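Local structure of hypothetical conserved protein (Geobacillus kaustophilus, 2QYH) at residues D[7-12]-D[208-213]; D[76-81]-D[192-197]; D[186-191]-D[215-220]. The protein is of unknown function but belongs to the haloacid dehalogenase-like hydrolases, so it is probably a magnesium-dependent phosphatase. One frame throughout, in Å; residues are numbered along the deposited sequence.

Interaction 1 of 3, residues D[7-12]-D[208-213]; sequences FFDIDG and GLNDIE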
ATOM      1  N   PHE D   7      11.822  16.780   0.353  1.00 28.34           N
ATOM      2  CA  PHE D   7      11.535  15.633  -0.498  1.00 29.34           C
ATOM      3  C   PHE D   7      12.204  14.383   0.073  1.00 30.34           C
ATOM      4  O   PHE D   7      13.312  14.457   0.596  1.00 30.34           O
ATOM      5  CB  PHE D   7      12.049  15.904  -1.910  1.00 25.60           C
ATOM      6  CG  PHE D   7      11.216  16.878  -2.675  1.00 24.60           C
ATOM      7  CD1 PHE D   7      10.124  16.441  -3.416  1.00 22.60           C
ATOM      8  CD2 PHE D   7      11.508  18.239  -2.646  1.00 20.60           C
ATOM      9  CE1 PHE D   7       9.333  17.354  -4.121  1.00 22.60           C
ATOM     10  CE2 PHE D   7      10.724  19.155  -3.345  1.00 20.60           C
ATOM     11  CZ  PHE D   7       9.635  18.712  -4.083  1.00 21.60           C
ATOM     12  N   PHE D   8      11.531  13.239  -0.031  1.00 31.65           N
ATOM     13  CA  PHE D   8      12.057  11.982   0.494  1.00 32.65           C
ATOM     14  C   PHE D   8      11.968  10.863  -0.523  1.00 33.65           C
ATOM     15  O   PHE D   8      10.947  10.705  -1.182  1.00 33.65           O
ATOM     16  CB  PHE D   8      11.253  11.528   1.713  1.00 28.63           C
ATOM     17  CG  PHE D   8      11.312  12.468   2.875  1.00 28.63           C
ATOM     18  CD1 PHE D   8      12.363  12.407   3.786  1.00 28.63           C
ATOM     19  CD2 PHE D   8      10.296  13.400   3.083  1.00 28.63           C
ATOM     20  CE1 PHE D   8      12.400  13.263   4.894  1.00 27.63           C
ATOM     21  CE2 PHE D   8      10.325  14.254   4.178  1.00 28.63           C
ATOM     22  CZ  PHE D   8      11.376  14.187   5.089  1.00 29.63           C
ATOM     23  N   ASP D   9      13.036  10.088  -0.657  1.00 28.39           N
ATOM     24  CA  ASP D   9      13.003   8.941  -1.544  1.00 29.39           C
ATOM     25  C   ASP D   9      12.399   7.896  -0.605  1.00 28.39           C
ATOM     26  O   ASP D   9      12.382   8.110   0.608  1.00 29.39           O
ATOM     27  CB  ASP D   9      14.413   8.542  -1.974  1.00 62.61           C
ATOM     28  CG  ASP D   9      14.419   7.336  -2.895  1.00 64.61           C
ATOM     29  OD1 ASP D   9      13.615   7.322  -3.858  1.00 66.61           O
ATOM     30  OD2 ASP D   9      15.229   6.410  -2.658  1.00 69.61           O
ATOM     31  N   ILE D  10      11.904   6.781  -1.130  1.00 31.17           N
ATOM     32  CA  ILE D  10      11.271   5.782  -0.273  1.00 31.17           C
ATOM     33  C   ILE D  10      12.200   4.764   0.412  1.00 31.17           C
ATOM     34  O   ILE D  10      12.479   4.886   1.615  1.00 30.17           O
ATOM     35  CB  ILE D  10      10.155   5.044  -1.055  1.00 22.31           C
ATOM     36  CG1 ILE D  10       9.143   6.066  -1.574  1.00 22.31           C
ATOM     37  CG2 ILE D  10       9.431   4.058  -0.162  1.00 21.31           C
ATOM     38  CD1 ILE D  10       8.184   5.513  -2.603  1.00 22.31           C
ATOM     39  N   ASP D  11      12.680   3.769  -0.331  1.00 35.24           N
ATOM     40  CA  ASP D  11      13.547   2.745   0.250  1.00 35.24           C
ATOM     41  C   ASP D  11      14.906   3.247   0.707  1.00 35.24           C
ATOM     42  O   ASP D  11      15.633   3.888  -0.049  1.00 35.24           O
ATOM     43  CB  ASP D  11      13.765   1.596  -0.727  1.00 50.11           C
ATOM     44  CG  ASP D  11      12.510   0.804  -0.982  1.00 51.11           C
ATOM     45  OD1 ASP D  11      11.623   0.778  -0.103  1.00 54.11           O
ATOM     46  OD2 ASP D  11      12.427   0.189  -2.064  1.00 54.11           O
ATOM     47  N   GLY D  12      15.250   2.927   1.950  1.00 31.11           N
ATOM     48  CA  GLY D  12      16.521   3.353   2.501  1.00 30.11           C
ATOM     49  C   GLY D  12      16.429   4.722   3.143  1.00 30.11           C
ATOM     50  O   GLY D  12      17.309   5.107   3.905  1.00 31.11           O
ATOM     51  N   GLY D 208      20.256   6.217  -2.317  1.00 31.76           N
ATOM     52  CA  GLY D 208      20.861   5.534  -3.444  1.00 30.76           C
ATOM     53  C   GLY D 208      21.380   6.426  -4.546  1.00 30.76           C
ATOM     54  O   GLY D 208      21.149   7.640  -4.561  1.00 30.76           O
ATOM     55  N   LEU D 209      22.082   5.801  -5.484  1.00 33.78           N
ATOM     56  CA  LEU D 209      22.668   6.494  -6.623  1.00 33.78           C
ATOM     57  C   LEU D 209      21.613   7.236  -7.441  1.00 33.78           C
ATOM     58  O   LEU D 209      21.905   8.260  -8.061  1.00 34.78           O
ATOM     59  CB  LEU D 209      23.394   5.484  -7.506  1.00 25.39           C
ATOM     60  CG  LEU D 209      24.436   4.606  -6.799  1.00 26.39           C
ATOM     61  CD1 LEU D 209      24.899   3.518  -7.750  1.00 25.39           C
ATOM     62  CD2 LEU D 209      25.613   5.463  -6.322  1.00 25.39           C
ATOM     63  N   ASN D 210      20.385   6.725  -7.446  1.00 34.26           N
ATOM     64  CA  ASN D 210      19.322   7.388  -8.196  1.00 34.26           C
ATOM     65  C   ASN D 210      18.888   8.679  -7.492  1.00 34.26           C
ATOM     66  O   ASN D 210      18.096   9.460  -8.022  1.00 34.26           O
ATOM     67  CB  ASN D 210      18.131   6.441  -8.404  1.00 61.63           C
ATOM     68  CG  ASN D 210      17.430   6.072  -7.115  1.00 62.63           C
ATOM     69  OD1 ASN D 210      17.917   6.343  -6.019  1.00 62.63           O
ATOM     70  ND2 ASN D 210      16.275   5.435  -7.243  1.00 65.63           N
ATOM     71  N   ASP D 211      19.441   8.904  -6.304  1.00 31.14           N
ATOM     72  CA  ASP D 211      19.142  10.096  -5.535  1.00 31.14           C
ATOM     73  C   ASP D 211      20.204  11.181  -5.705  1.00 32.14           C
ATOM     74  O   ASP D 211      20.038  12.298  -5.206  1.00 32.14           O
ATOM     75  CB  ASP D 211      19.024   9.754  -4.050  1.00 34.50           C
ATOM     76  CG  ASP D 211      17.833   8.869  -3.748  1.00 34.50           C
ATOM     77  OD1 ASP D 211      16.724   9.203  -4.216  1.00 35.50           O
ATOM     78  OD2 ASP D 211      17.994   7.851  -3.039  1.00 32.50           O
ATOM     79  N   ILE D 212      21.288  10.864  -6.410  1.00 27.49           N
ATOM     80  CA  ILE D 212      22.371  11.822  -6.591  1.00 27.49           C
ATOM     81  C   ILE D 212      21.988  13.127  -7.262  1.00 28.49           C
ATOM     82  O   ILE D 212      22.317  14.203  -6.757  1.00 29.49           O
ATOM     83  CB  ILE D 212      23.554  11.192  -7.358  1.00 26.57           C
ATOM     84  CG1 ILE D 212      24.292  10.204  -6.445  1.00 25.57           C
ATOM     85  CG2 ILE D 212      24.503  12.277  -7.839  1.00 24.57           C
ATOM     86  CD1 ILE D 212      25.388   9.427  -7.134  1.00 22.57           C
ATOM     87  N   GLU D 213      21.299  13.050  -8.394  1.00 32.88           N
ATOM     88  CA  GLU D 213      20.910  14.271  -9.089  1.00 33.88           C
ATOM     89  C   GLU D 213      20.025  15.128  -8.190  1.00 33.88           C
ATOM     90  O   GLU D 213      20.230  16.334  -8.064  1.00 34.88           O
ATOM     91  CB  GLU D 213      20.173  13.943 -10.387  1.00 32.61           C
ATOM     92  CG  GLU D 213      19.721  15.175 -11.145  1.00 33.61           C
ATOM     93  CD  GLU D 213      18.735  14.848 -12.242  1.00 34.61           C
ATOM     94  OE1 GLU D 213      17.859  13.978 -12.008  1.00 38.61           O
ATOM     95  OE2 GLU D 213      18.825  15.468 -13.326  1.00 36.61           O
TER

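Interaction 2 of 3, residues D[76-81]-D[192-197]; sequences VLYKQP and IEKLGI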
ATOM      1  N   VAL D  76      -3.075  17.161  -9.269  1.00 25.30           N
ATOM      2  CA  VAL D  76      -2.017  17.086 -10.256  1.00 24.30           C
ATOM      3  C   VAL D  76      -1.485  18.481 -10.504  1.00 24.30           C
ATOM      4  O   VAL D  76      -2.245  19.407 -10.759  1.00 24.30           O
ATOM      5  CB  VAL D  76      -2.527  16.477 -11.572  1.00 22.59           C
ATOM      6  CG1 VAL D  76      -1.409  16.458 -12.604  1.00 22.59           C
ATOM      7  CG2 VAL D  76      -3.029  15.062 -11.321  1.00 22.59           C
ATOM      8  N   LEU D  77      -0.168  18.621 -10.427  1.00 29.74           N
ATOM      9  CA  LEU D  77       0.489  19.906 -10.606  1.00 29.74           C
ATOM     10  C   LEU D  77       1.173  19.981 -11.956  1.00 29.74           C
ATOM     11  O   LEU D  77       1.281  21.048 -12.554  1.00 29.74           O
ATOM     12  CB  LEU D  77       1.532  20.107  -9.505  1.00 30.67           C
ATOM     13  CG  LEU D  77       2.058  21.532  -9.386  1.00 32.67           C
ATOM     14  CD1 LEU D  77       1.318  22.221  -8.287  1.00 32.67           C
ATOM     15  CD2 LEU D  77       3.542  21.526  -9.085  1.00 34.67           C
ATOM     16  N   TYR D  78       1.641  18.834 -12.425  1.00 31.52           N
ATOM     17  CA  TYR D  78       2.328  18.752 -13.699  1.00 32.52           C
ATOM     18  C   TYR D  78       2.306  17.319 -14.197  1.00 33.52           C
ATOM     19  O   TYR D  78       2.464  16.384 -13.416  1.00 33.52           O
ATOM     20  CB  TYR D  78       3.776  19.227 -13.537  1.00 24.51           C
ATOM     21  CG  TYR D  78       4.654  18.952 -14.732  1.00 23.51           C
ATOM     22  CD1 TYR D  78       5.369  17.762 -14.843  1.00 20.51           C
ATOM     23  CD2 TYR D  78       4.715  19.857 -15.789  1.00 23.51           C
ATOM     24  CE1 TYR D  78       6.115  17.482 -15.984  1.00 22.51           C
ATOM     25  CE2 TYR D  78       5.454  19.586 -16.930  1.00 22.51           C
ATOM     26  CZ  TYR D  78       6.148  18.403 -17.027  1.00 23.51           C
ATOM     27  OH  TYR D  78       6.853  18.137 -18.187  1.00 25.51           O
ATOM     28  N   LYS D  79       2.086  17.139 -15.491  1.00 41.71           N
ATOM     29  CA  LYS D  79       2.085  15.799 -16.049  1.00 43.71           C
ATOM     30  C   LYS D  79       2.544  15.785 -17.494  1.00 43.71           C
ATOM     31  O   LYS D  79       2.072  16.554 -18.325  1.00 44.71           O
ATOM     32  CB  LYS D  79       0.711  15.138 -15.905  1.00 29.20           C
ATOM     33  CG  LYS D  79      -0.469  15.957 -16.349  1.00 30.20           C
ATOM     34  CD  LYS D  79      -1.758  15.191 -16.095  1.00 33.20           C
ATOM     35  CE  LYS D  79      -2.986  16.040 -16.401  1.00 36.20           C
ATOM     36  NZ  LYS D  79      -2.980  16.504 -17.816  1.00 39.20           N
ATOM     37  N   GLN D  80       3.494  14.902 -17.771  1.00 39.01           N
ATOM     38  CA  GLN D  80       4.069  14.756 -19.094  1.00 40.01           C
ATOM     39  C   GLN D  80       3.931  13.309 -19.580  1.00 40.01           C
ATOM     40  O   GLN D  80       4.759  12.455 -19.267  1.00 40.01           O
ATOM     41  CB  GLN D  80       5.545  15.145 -19.045  1.00 52.15           C
ATOM     42  CG  GLN D  80       6.238  15.214 -20.388  1.00 55.15           C
ATOM     43  CD  GLN D  80       7.754  15.163 -20.251  1.00 58.15           C
ATOM     44  OE1 GLN D  80       8.339  15.808 -19.372  1.00 60.15           O
ATOM     45  NE2 GLN D  80       8.400  14.397 -21.127  1.00 57.15           N
ATOM     46  N   PRO D  81       2.864  13.013 -20.335  1.00 35.39           N
ATOM     47  CA  PRO D  81       2.658  11.657 -20.850  1.00 35.39           C
ATOM     48  C   PRO D  81       3.724  11.348 -21.888  1.00 36.39           C
ATOM     49  O   PRO D  81       4.353  12.259 -22.434  1.00 36.39           O
ATOM     50  CB  PRO D  81       1.281  11.732 -21.508  1.00 25.99           C
ATOM     51  CG  PRO D  81       0.605  12.854 -20.806  1.00 25.99           C
ATOM     52  CD  PRO D  81       1.702  13.869 -20.629  1.00 25.99           C
ATOM     53  N   ILE D 192       8.690  22.998  -7.308  1.00 24.67           N
ATOM     54  CA  ILE D 192       9.094  24.216  -6.615  1.00 24.67           C
ATOM     55  C   ILE D 192       8.923  25.487  -7.435  1.00 24.67           C
ATOM     56  O   ILE D 192       8.774  26.578  -6.877  1.00 24.67           O
ATOM     57  CB  ILE D 192      10.553  24.124  -6.094  1.00 23.93           C
ATOM     58  CG1 ILE D 192      11.544  24.133  -7.259  1.00 22.93           C
ATOM     59  CG2 ILE D 192      10.716  22.858  -5.258  1.00 23.93           C
ATOM     60  CD1 ILE D 192      12.991  24.102  -6.830  1.00 22.93           C
ATOM     61  N   GLU D 193       8.939  25.358  -8.755  1.00 29.56           N
ATOM     62  CA  GLU D 193       8.748  26.514  -9.614  1.00 31.56           C
ATOM     63  C   GLU D 193       7.285  26.920  -9.502  1.00 30.56           C
ATOM     64  O   GLU D 193       6.974  28.085  -9.275  1.00 30.56           O
ATOM     65  CB  GLU D 193       9.087  26.164 -11.057  1.00 57.30           C
ATOM     66  CG  GLU D 193      10.407  26.730 -11.525  1.00 59.30           C
ATOM     67  CD  GLU D 193      10.794  26.236 -12.908  1.00 60.30           C
ATOM     68  OE1 GLU D 193       9.906  26.180 -13.796  1.00 63.30           O
ATOM     69  OE2 GLU D 193      11.987  25.916 -13.106  1.00 65.30           O
ATOM     70  N   LYS D 194       6.393  25.944  -9.638  1.00 34.68           N
ATOM     71  CA  LYS D 194       4.960  26.193  -9.557  1.00 33.68           C
ATOM     72  C   LYS D 194       4.552  26.646  -8.157  1.00 33.68           C
ATOM     73  O   LYS D 194       3.684  27.505  -8.010  1.00 33.68           O
ATOM     74  CB  LYS D 194       4.162  24.931  -9.922  1.00 36.34           C
ATOM     75  CG  LYS D 194       4.417  24.338 -11.305  1.00 37.34           C
ATOM     76  CD  LYS D 194       4.039  25.285 -12.429  1.00 42.34           C
ATOM     77  CE  LYS D 194       3.875  24.542 -13.756  1.00 45.34           C
ATOM     78  NZ  LYS D 194       5.070  23.740 -14.142  1.00 46.34           N
ATOM     79  N   LEU D 195       5.161  26.065  -7.129  1.00 27.33           N
ATOM     80  CA  LEU D 195       4.824  26.436  -5.755  1.00 27.33           C
ATOM     81  C   LEU D 195       5.434  27.779  -5.364  1.00 27.33           C
ATOM     82  O   LEU D 195       5.023  28.398  -4.382  1.00 27.33           O
ATOM     83  CB  LEU D 195       5.288  25.355  -4.770  1.00 31.27           C
ATOM     84  CG  LEU D 195       4.609  23.987  -4.912  1.00 31.27           C
ATOM     85  CD1 LEU D 195       5.130  23.032  -3.851  1.00 28.27           C
ATOM     86  CD2 LEU D 195       3.096  24.152  -4.785  1.00 32.27           C
ATOM     87  N   GLY D 196       6.416  28.224  -6.142  1.00 31.04           N
ATOM     88  CA  GLY D 196       7.064  29.488  -5.855  1.00 31.04           C
ATOM     89  C   GLY D 196       8.028  29.362  -4.696  1.00 31.04           C
ATOM     90  O   GLY D 196       8.149  30.277  -3.879  1.00 30.04           O
ATOM     91  N   ILE D 197       8.715  28.223  -4.621  1.00 28.09           N
ATOM     92  CA  ILE D 197       9.672  27.973  -3.550  1.00 29.09           C
ATOM     93  C   ILE D 197      11.113  28.115  -4.023  1.00 29.09           C
ATOM     94  O   ILE D 197      11.526  27.470  -4.989  1.00 29.09           O
ATOM     95  CB  ILE D 197       9.485  26.558  -2.957  1.00 27.54           C
ATOM     96  CG1 ILE D 197       8.101  26.446  -2.306  1.00 25.54           C
ATOM     97  CG2 ILE D 197      10.600  26.259  -1.934  1.00 27.54           C
ATOM     98  CD1 ILE D 197       7.874  25.139  -1.583  1.00 24.54           C
TER

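Interaction 3 of 3, residues D[186-191]-D[215-220]; sequences EGIRMM and LSFVGT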
ATOM      1  N   GLU D 186      14.149  16.795 -11.981  1.00 35.20           N
ATOM      2  CA  GLU D 186      13.489  17.697 -12.918  1.00 35.20           C
ATOM      3  C   GLU D 186      12.058  17.932 -12.446  1.00 34.20           C
ATOM      4  O   GLU D 186      11.541  19.048 -12.525  1.00 34.20           O
ATOM      5  CB  GLU D 186      13.490  17.076 -14.317  1.00 44.10           C
ATOM      6  CG  GLU D 186      12.970  17.978 -15.423  1.00 48.10           C
ATOM      7  CD  GLU D 186      13.718  19.300 -15.519  1.00 54.10           C
ATOM      8  OE1 GLU D 186      14.904  19.359 -15.109  1.00 54.10           O
ATOM      9  OE2 GLU D 186      13.118  20.275 -16.022  1.00 57.10           O
ATOM     10  N   GLY D 187      11.427  16.868 -11.960  1.00 34.51           N
ATOM     11  CA  GLY D 187      10.069  16.977 -11.464  1.00 33.51           C
ATOM     12  C   GLY D 187      10.057  17.872 -10.241  1.00 33.51           C
ATOM     13  O   GLY D 187       9.116  18.634 -10.026  1.00 34.51           O
ATOM     14  N   ILE D 188      11.113  17.769  -9.436  1.00 27.87           N
ATOM     15  CA  ILE D 188      11.266  18.577  -8.235  1.00 26.87           C
ATOM     16  C   ILE D 188      11.449  20.032  -8.632  1.00 27.87           C
ATOM     17  O   ILE D 188      11.028  20.939  -7.911  1.00 27.87           O
ATOM     18  CB  ILE D 188      12.492  18.106  -7.398  1.00 20.86           C
ATOM     19  CG1 ILE D 188      12.153  16.788  -6.702  1.00 19.86           C
ATOM     20  CG2 ILE D 188      12.868  19.141  -6.354  1.00 19.86           C
ATOM     21  CD1 ILE D 188      13.279  16.192  -5.930  1.00 14.86           C
ATOM     22  N   ARG D 189      12.065  20.259  -9.786  1.00 34.27           N
ATOM     23  CA  ARG D 189      12.286  21.622 -10.241  1.00 36.27           C
ATOM     24  C   ARG D 189      10.986  22.378 -10.530  1.00 36.27           C
ATOM     25  O   ARG D 189      10.875  23.544 -10.164  1.00 36.27           O
ATOM     26  CB  ARG D 189      13.187  21.654 -11.471  1.00 46.20           C
ATOM     27  CG  ARG D 189      13.573  23.066 -11.881  1.00 48.20           C
ATOM     28  CD  ARG D 189      14.704  23.050 -12.887  1.00 49.20           C
ATOM     29  NE  ARG D 189      14.296  23.472 -14.223  1.00 57.20           N
ATOM     30  CZ  ARG D 189      13.299  22.932 -14.915  1.00 61.20           C
ATOM     31  NH1 ARG D 189      12.585  21.944 -14.399  1.00 63.20           N
ATOM     32  NH2 ARG D 189      13.028  23.365 -16.138  1.00 62.20           N
HETATM   33  N   MSE D 190      10.005  21.748 -11.178  1.00 36.85           N
HETATM   34  CA  MSE D 190       8.760  22.482 -11.428  1.00 36.85           C
HETATM   35  C   MSE D 190       7.810  22.455 -10.268  1.00 36.85           C
HETATM   36  O   MSE D 190       6.940  23.313 -10.158  1.00 55.95           O
HETATM   37  CB  MSE D 190       8.009  21.988 -12.649  1.00 91.30           C
HETATM   38  CG  MSE D 190       8.555  20.776 -13.281  1.00 91.30           C
HETATM   39 SE   MSE D 190       8.476  21.104 -15.161  1.00 91.30          SE
HETATM   40  CE  MSE D 190       8.050  22.995 -15.206  1.00 91.30           C
HETATM   41  N   MSE D 191       7.940  21.447  -9.421  1.00 28.24           N
HETATM   42  CA  MSE D 191       7.098  21.409  -8.258  1.00 28.24           C
HETATM   43  C   MSE D 191       7.399  22.735  -7.549  1.00 28.24           C
HETATM   44  O   MSE D 191       6.486  23.521  -7.265  1.00 35.80           O
HETATM   45  CB  MSE D 191       7.477  20.243  -7.359  1.00 64.86           C
HETATM   46  CG  MSE D 191       6.966  20.399  -5.944  1.00 64.86           C
HETATM   47 SE   MSE D 191       5.498  19.245  -5.515  1.00 64.86          SE
HETATM   48  CE  MSE D 191       4.042  20.358  -6.091  1.00 64.86           C
ATOM     49  N   LEU D 215      19.759  15.153  -4.882  1.00 30.22           N
ATOM     50  CA  LEU D 215      20.561  15.668  -3.779  1.00 29.22           C
ATOM     51  C   LEU D 215      21.464  16.848  -4.134  1.00 29.22           C
ATOM     52  O   LEU D 215      21.608  17.786  -3.351  1.00 29.22           O
ATOM     53  CB  LEU D 215      21.406  14.535  -3.197  1.00 32.71           C
ATOM     54  CG  LEU D 215      21.117  14.173  -1.747  1.00 33.71           C
ATOM     55  CD1 LEU D 215      19.643  13.885  -1.577  1.00 32.71           C
ATOM     56  CD2 LEU D 215      21.944  12.974  -1.351  1.00 33.71           C
ATOM     57  N   SER D 216      22.075  16.812  -5.310  1.00 38.04           N
ATOM     58  CA  SER D 216      22.957  17.903  -5.697  1.00 38.04           C
ATOM     59  C   SER D 216      22.162  19.098  -6.204  1.00 38.04           C
ATOM     60  O   SER D 216      22.633  20.233  -6.153  1.00 38.04           O
ATOM     61  CB  SER D 216      23.923  17.443  -6.778  1.00 35.72           C
ATOM     62  OG  SER D 216      23.201  17.087  -7.936  1.00 37.72           O
ATOM     63  N   PHE D 217      20.950  18.845  -6.682  1.00 31.92           N
ATOM     64  CA  PHE D 217      20.127  19.921  -7.204  1.00 31.92           C
ATOM     65  C   PHE D 217      19.468  20.813  -6.167  1.00 31.92           C
ATOM     66  O   PHE D 217      19.445  22.027  -6.324  1.00 31.92           O
ATOM     67  CB  PHE D 217      19.043  19.379  -8.130  1.00 26.64           C
ATOM     68  CG  PHE D 217      18.033  20.407  -8.513  1.00 26.64           C
ATOM     69  CD1 PHE D 217      16.762  20.394  -7.948  1.00 26.64           C
ATOM     70  CD2 PHE D 217      18.370  21.429  -9.401  1.00 27.64           C
ATOM     71  CE1 PHE D 217      15.834  21.386  -8.256  1.00 27.64           C
ATOM     72  CE2 PHE D 217      17.453  22.429  -9.719  1.00 27.64           C
ATOM     73  CZ  PHE D 217      16.178  22.407  -9.142  1.00 28.64           C
ATOM     74  N   VAL D 218      18.923  20.215  -5.116  1.00 27.49           N
ATOM     75  CA  VAL D 218      18.243  20.994  -4.092  1.00 27.49           C
ATOM     76  C   VAL D 218      19.174  21.845  -3.247  1.00 27.49           C
ATOM     77  O   VAL D 218      20.380  21.647  -3.240  1.00 27.49           O
ATOM     78  CB  VAL D 218      17.408  20.085  -3.170  1.00 23.38           C
ATOM     79  CG1 VAL D 218      16.418  19.292  -4.013  1.00 21.38           C
ATOM     80  CG2 VAL D 218      18.311  19.158  -2.364  1.00 22.38           C
ATOM     81  N   GLY D 219      18.604  22.805  -2.542  1.00 31.74           N
ATOM     82  CA  GLY D 219      19.411  23.669  -1.709  1.00 31.74           C
ATOM     83  C   GLY D 219      20.235  22.887  -0.706  1.00 32.74           C
ATOM     84  O   GLY D 219      21.444  23.098  -0.583  1.00 32.74           O
ATOM     85  N   THR D 220      19.585  21.974   0.006  1.00 31.06           N
ATOM     86  CA  THR D 220      20.262  21.174   1.008  1.00 30.06           C
ATOM     87  C   THR D 220      20.003  19.696   0.800  1.00 30.06           C
ATOM     88  O   THR D 220      18.922  19.195   1.105  1.00 31.06           O
ATOM     89  CB  THR D 220      19.801  21.574   2.404  1.00 27.76           C
ATOM     90  OG1 THR D 220      20.060  22.965   2.595  1.00 26.76           O
ATOM     91  CG2 THR D 220      20.540  20.775   3.474  1.00 26.76           C
TER

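Interaction 1 of 3, residues D[7-12]-D[208-213]
Asp-9 and Asp-211 meet carboxylate to carboxylate, and these two side chains make nearly all of the contact. Asp-9 sits just past the end of strand 5-8; Asp-211 lies at the N-terminal side of helix 212-217. The side chains are set roughly perpendicular, with the carboxylate planes 69° apart. Asp-211 OD1 lies above the flat carboxyl group of Asp-9, 3.2 Å from Asp-9 CG, while Asp-211 OD2 comes 3.1 Å from Asp-9 OD2, close but not hydrogen-bonded to it. Lys-184 NZ forms salt bridges with Asp-9 OD1 and with Asp-211 OD1, which probably offsets the closeness of the two carboxylates. The other oxygen of Asp-211 is held by backbone. Gly-208 N donates to Asp-211 OD2 over 2.9 Å, at an N-H...O angle of 160° and to the lone pair anti to the other oxygen, and Asp-207 N is a second donor to the same atom. Asp-9 reaches across because its CG stands opposite the backbone N (chi1 180°), which sends the carboxylate forward from the strand end. This is the buried, close-fitting part. On the outer side the contact thins out: Asn-210 is exposed and only grazes Asp-9, and a bound glycerol, probably from the crystallisation liquor, lies close to its side chain. Beyond the strand end, Asp-11 turns to a salt bridge with Arg-45 instead of joining the pair. Asp-9 and Asp-11 fit the DxDx(T/V) pattern at a strand end, so the arrangement is consistent with the active site of a HAD phosphatase, where acidic residues from separate loops gather at the C-terminal edge of the central parallel sheet.

Interaction 2 of 3, residues D[76-81]-D[192-197]
Leu-77 and Lys-194 lie alongside each other, running in opposite directions, where the edge strand 75-79 meets the end of helix 184-195. The strand carries a classic beta bulge here, Leu-77 and Tyr-78 both facing Val-70, and the helix closes in a Schellman motif. Leu-77 CD2 does the touching, 3.6 Å from Lys-194 CB and 3.7 Å from Lys-194 CG, so the lysine contributes the aliphatic base of its chain. CG of Leu-77 points away from its own backbone N (chi1 -167°), which carries the methyls over to the helix. Its other methyl, CD1, makes a looser apolar contact with Leu-195 CD2 at 4.4 Å. The lysine chain bends at chi2 and again at chi4, and NZ ends obliquely beside the Tyr-78 ring. Further out, Phe-72 of the neighbouring strand backs both Leu-77 and Leu-195. Behind Lys-194, Gly-196 has positive phi and lets the chain turn off the helix, with Ile-197 N bonded to Ile-192 O at 2.8 Å. On the strand side, Tyr-78 OH donates to Gln-80 OE1 over 3.0 Å, 18° out of the amide carbonyl plane.

Interaction 3 of 3, residues D[186-191]-D[215-220]
Phe-217 reaches from the last turn of helix 212-217 to helix 184-195 and presses the far end of its ring against Ile-188 and Arg-189. With chi1 at 170° the ring is swung out on the far side of CB from its own N, extending the side chain away from its own helix. Ile-188 meets the ring at its edge: Ile-188 CG2 lies near the ring plane, 4.2 Å from Phe-217 CE1, and the two side chains run antiparallel alongside one another. The same methyl is 4.3 Å from Val-218 CG1, so one branch of the isoleucine serves two neighbours. Arg-189 passes the phenylalanine nearly square to it and offers its aliphatic stem, with Arg-189 CG 3.8 Å and Arg-189 CB 3.9 Å from Phe-217 CZ. That approach is oblique. A bend at chi3 then leads the guanidinium off, its plane 63° from that of the ring; the polar end makes a long, weak ion pair with Glu-193 further along the helix. An alanine at Phe-217 would remove the whole ring, and the stem of Arg-189 and the CG2 methyl of Ile-188 would probably lose their shared apolar partner, with a gap opening between the two helices. Val-218 turns the chain out of the helix and packs on Val-202 and Ala-204, while Thr-220 starts the next strand, bonded through its backbone to Val-202 and Ala-204. Lys-199, in the loop after helix 184-195, also touches the Phe-217 ring. Strand 202-206, helix 212-217 and strand 220-223 form a beta-alpha-beta crossover, here with helix 184-195 beside it, as in the Rossmann-like alpha/beta core of HAD hydrolases.

In the fold
The three contacts run from the interior to the surface of one alpha/beta core. Interaction 1 is buried and polar, made by carboxylates at a strand end. Interaction 3 is partly buried and apolar, and shares helix 212-217 with it, while interaction 2 is a surface contact at the edge strand, sharing helix 184-195 with interaction 3. Helix 184-195 touches all three. Phe-7 of interaction 1 packs on Ile-188 and Met-191 of interaction 3 and on Ile-192 of interaction 2; Ile-192 in turn touches Phe-217. Charged groups thus gather at the strand end inside, whereas toward the surface aliphatic carbons do most of the touching.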